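Local coordinates for outer surface protein (Bacillus cereus ATCC 14579, PDB 1X7F) that is of unknown function but probably acts as a 6-phospho-N-acetylmuramidase, hydrolysing the cell-wall-derived disaccharide MurNAc-6-phosphate-GlcNAc, at residues A[133-137]-A[161-167]. Sequence-based numbering, arbitrary orientation.
Sequences KMTNN and QANKSAL
Thr135 meets Asn163, Ala166 and Leu167 with its hydroxyl, its CB and its methyl. Its OG1 stands between the backbone N and the carbonyl carbon (chi1 68°), where it accepts a hydrogen bond from the backbone of the other segment, Asn163 N to Thr135 OG1 at 3.0 Å. This bond is bent, 141° at the hydrogen. The same hydroxyl gives its own hydrogen to Ala132 O, so one oxygen links helix 129-134 to the 161-167 loop. The carbon side faces the 3-10 segment and the start of strand 167-170: Thr135 CB lies 3.8 Å from Ala166 CB, and Thr135 CG2 reaches Leu167 CD2 at 3.6 Å, the two side chains crossing at a slant. Ala166 CB also rests 3.5 Å from the backbone Thr135 O. Nearer the solvent, the Asn136 and Asn163 side chains cross obliquely with their amide planes 14° apart, and Asn136 OD1 touches Asn163 CB at 3.6 Å. Asn137 turns back on its own segment: its ND2 donates to Met134 O at 3.0 Å, nearly in line with the carbonyl, while Asn137 N bonds to the same oxygen and closes a type I turn from Met134 to Asn137. Asn137 ND2 also reaches Leu141 O, and its OD1 takes Tyr139 N, pinning the chain as it leaves the turn. The contact thus joins the turn that follows helix 129-134 to the loop between helix 153-157 and strand 167-170, on the outside of the (beta/alpha)8 barrel. Both segments pack against strand 142-146, where Met134, Asn137 and Leu167 touch Ile143 and the Ala166 backbone hydrogen-bonds with it.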
ATOM      1  N   LYS A 133      28.070 -11.477  -1.500  1.00 38.05           N
ATOM      2  CA  LYS A 133      28.627 -12.139  -2.684  1.00 38.40           C
ATOM      3  C   LYS A 133      27.578 -12.443  -3.750  1.00 38.12           C
ATOM      4  O   LYS A 133      27.887 -12.487  -4.948  1.00 37.92           O
ATOM      5  CB  LYS A 133      29.366 -13.428  -2.306  1.00 38.52           C
ATOM      6  CG  LYS A 133      30.819 -13.213  -1.904  1.00 40.50           C
ATOM      7  CD  LYS A 133      31.071 -13.614  -0.459  1.00 43.59           C
ATOM      8  CE  LYS A 133      31.436 -15.103  -0.358  1.00 44.45           C
ATOM      9  NZ  LYS A 133      31.110 -15.639   0.997  1.00 46.75           N
ATOM     10  N   MET A 134      26.339 -12.656  -3.306  1.00 38.38           N
ATOM     11  CA  MET A 134      25.233 -12.947  -4.219  1.00 38.71           C
ATOM     12  C   MET A 134      24.818 -11.736  -5.064  1.00 38.14           C
ATOM     13  O   MET A 134      24.321 -11.900  -6.190  1.00 38.72           O
ATOM     14  CB  MET A 134      24.032 -13.499  -3.448  1.00 38.31           C
ATOM     15  CG  MET A 134      24.226 -14.925  -2.957  1.00 38.48           C
ATOM     16  SD  MET A 134      22.939 -15.435  -1.804  1.00 40.48           S
ATOM     17  CE  MET A 134      21.597 -15.838  -2.931  1.00 38.62           C
ATOM     18  N   THR A 135      25.033 -10.532  -4.522  1.00 37.50           N
ATOM     19  CA  THR A 135      24.712  -9.288  -5.235  1.00 36.50           C
ATOM     20  C   THR A 135      25.643  -9.065  -6.428  1.00 36.82           C
ATOM     21  O   THR A 135      25.347  -8.249  -7.309  1.00 36.49           O
ATOM     22  CB  THR A 135      24.749  -8.061  -4.287  1.00 36.45           C
ATOM     23  OG1 THR A 135      26.091  -7.809  -3.851  1.00 34.01           O
ATOM     24  CG2 THR A 135      24.005  -8.339  -2.997  1.00 35.45           C
ATOM     25  N   ASN A 136      26.765  -9.792  -6.446  1.00 36.87           N
ATOM     26  CA  ASN A 136      27.725  -9.743  -7.553  1.00 37.07           C
ATOM     27  C   ASN A 136      27.511 -10.860  -8.582  1.00 36.61           C
ATOM     28  O   ASN A 136      28.421 -11.174  -9.350  1.00 36.20           O
ATOM     29  CB  ASN A 136      29.175  -9.789  -7.033  1.00 37.52           C
ATOM     30  CG  ASN A 136      29.495  -8.652  -6.061  1.00 39.22           C
ATOM     31  OD1 ASN A 136      28.883  -7.438  -6.186  1.00 41.67           O
ATOM     32  ND2 ASN A 136      30.475  -9.022  -5.085  1.00 42.28           N
ATOM     33  N   ASN A 137      26.320 -11.463  -8.590  1.00 36.37           N
ATOM     34  CA  ASN A 137      26.007 -12.533  -9.544  1.00 36.21           C
ATOM     35  C   ASN A 137      26.031 -12.040 -11.002  1.00 36.36           C
ATOM     36  O   ASN A 137      25.595 -10.917 -11.285  1.00 36.57           O
ATOM     37  CB  ASN A 137      24.684 -13.238  -9.180  1.00 35.61           C
ATOM     38  CG  ASN A 137      23.453 -12.480  -9.651  1.00 35.13           C
ATOM     39  OD1 ASN A 137      23.042 -12.611 -10.815  1.00 34.21           O
ATOM     40  ND2 ASN A 137      22.841 -11.703  -8.741  1.00 32.85           N
ATOM     41  N   GLN A 161      32.132  -6.191   0.752  1.00 42.14           N
ATOM     42  CA  GLN A 161      32.064  -5.633  -0.600  1.00 42.60           C
ATOM     43  C   GLN A 161      30.805  -6.108  -1.326  1.00 42.74           C
ATOM     44  O   GLN A 161      30.769  -7.195  -1.916  1.00 42.98           O
ATOM     45  CB  GLN A 161      33.334  -5.942  -1.396  1.00 42.61           C
ATOM     46  CG  GLN A 161      34.375  -4.811  -1.389  1.00 43.44           C
ATOM     47  CD  GLN A 161      35.055  -4.604  -0.035  1.00 43.50           C
ATOM     48  OE1 GLN A 161      34.391  -4.374   0.983  1.00 42.53           O
ATOM     49  NE2 GLN A 161      36.384  -4.662  -0.031  1.00 42.73           N
ATOM     50  N   ALA A 162      29.768  -5.275  -1.257  1.00 43.00           N
ATOM     51  CA  ALA A 162      28.445  -5.632  -1.760  1.00 43.05           C
ATOM     52  C   ALA A 162      27.899  -4.587  -2.725  1.00 43.00           C
ATOM     53  O   ALA A 162      28.038  -3.383  -2.492  1.00 43.12           O
ATOM     54  CB  ALA A 162      27.480  -5.824  -0.600  1.00 43.06           C
ATOM     55  N   ASN A 163      27.276  -5.058  -3.805  1.00 42.71           N
ATOM     56  CA  ASN A 163      26.551  -4.185  -4.719  1.00 42.23           C
ATOM     57  C   ASN A 163      25.165  -3.879  -4.159  1.00 41.85           C
ATOM     58  O   ASN A 163      24.215  -4.653  -4.369  1.00 41.85           O
ATOM     59  CB  ASN A 163      26.443  -4.820  -6.119  1.00 42.33           C
ATOM     60  CG  ASN A 163      25.635  -3.963  -7.113  1.00 41.91           C
ATOM     61  OD1 ASN A 163      25.306  -2.805  -6.808  1.00 40.20           O
ATOM     62  ND2 ASN A 163      25.308  -4.543  -8.288  1.00 43.10           N
ATOM     63  N   LYS A 164      25.064  -2.744  -3.454  1.00 41.53           N
ATOM     64  CA  LYS A 164      23.804  -2.265  -2.863  1.00 41.21           C
ATOM     65  C   LYS A 164      22.674  -2.179  -3.899  1.00 40.71           C
ATOM     66  O   LYS A 164      21.499  -2.389  -3.575  1.00 40.31           O
ATOM     67  CB  LYS A 164      24.009  -0.888  -2.213  1.00 41.43           C
ATOM     68  CG  LYS A 164      22.992  -0.554  -1.122  1.00 42.57           C
ATOM     69  CD  LYS A 164      22.388   0.842  -1.288  1.00 46.03           C
ATOM     70  CE  LYS A 164      23.251   1.938  -0.667  1.00 46.86           C
ATOM     71  NZ  LYS A 164      22.444   3.180  -0.469  1.00 47.06           N
ATOM     72  N   SER A 165      23.056  -1.880  -5.140  1.00 40.08           N
ATOM     73  CA  SER A 165      22.132  -1.691  -6.261  1.00 39.51           C
ATOM     74  C   SER A 165      21.413  -2.972  -6.736  1.00 38.45           C
ATOM     75  O   SER A 165      20.419  -2.891  -7.456  1.00 37.79           O
ATOM     76  CB  SER A 165      22.877  -1.005  -7.421  1.00 39.96           C
ATOM     77  OG  SER A 165      22.495  -1.534  -8.684  1.00 41.45           O
ATOM     78  N   ALA A 166      21.922  -4.139  -6.334  1.00 37.88           N
ATOM     79  CA  ALA A 166      21.268  -5.422  -6.626  1.00 37.37           C
ATOM     80  C   ALA A 166      20.229  -5.818  -5.556  1.00 37.21           C
ATOM     81  O   ALA A 166      19.365  -6.671  -5.793  1.00 37.61           O
ATOM     82  CB  ALA A 166      22.313  -6.525  -6.814  1.00 37.07           C
ATOM     83  N   LEU A 167      20.295  -5.174  -4.391  1.00 36.51           N
ATOM     84  CA  LEU A 167      19.379  -5.466  -3.290  1.00 35.87           C
ATOM     85  C   LEU A 167      17.999  -4.809  -3.410  1.00 35.57           C
ATOM     86  O   LEU A 167      17.876  -3.651  -3.816  1.00 35.13           O
ATOM     87  CB  LEU A 167      20.011  -5.072  -1.949  1.00 36.06           C
ATOM     88  CG  LEU A 167      21.264  -5.820  -1.485  1.00 36.95           C
ATOM     89  CD1 LEU A 167      21.810  -5.196  -0.206  1.00 37.93           C
ATOM     90  CD2 LEU A 167      20.994  -7.312  -1.290  1.00 36.69           C
TER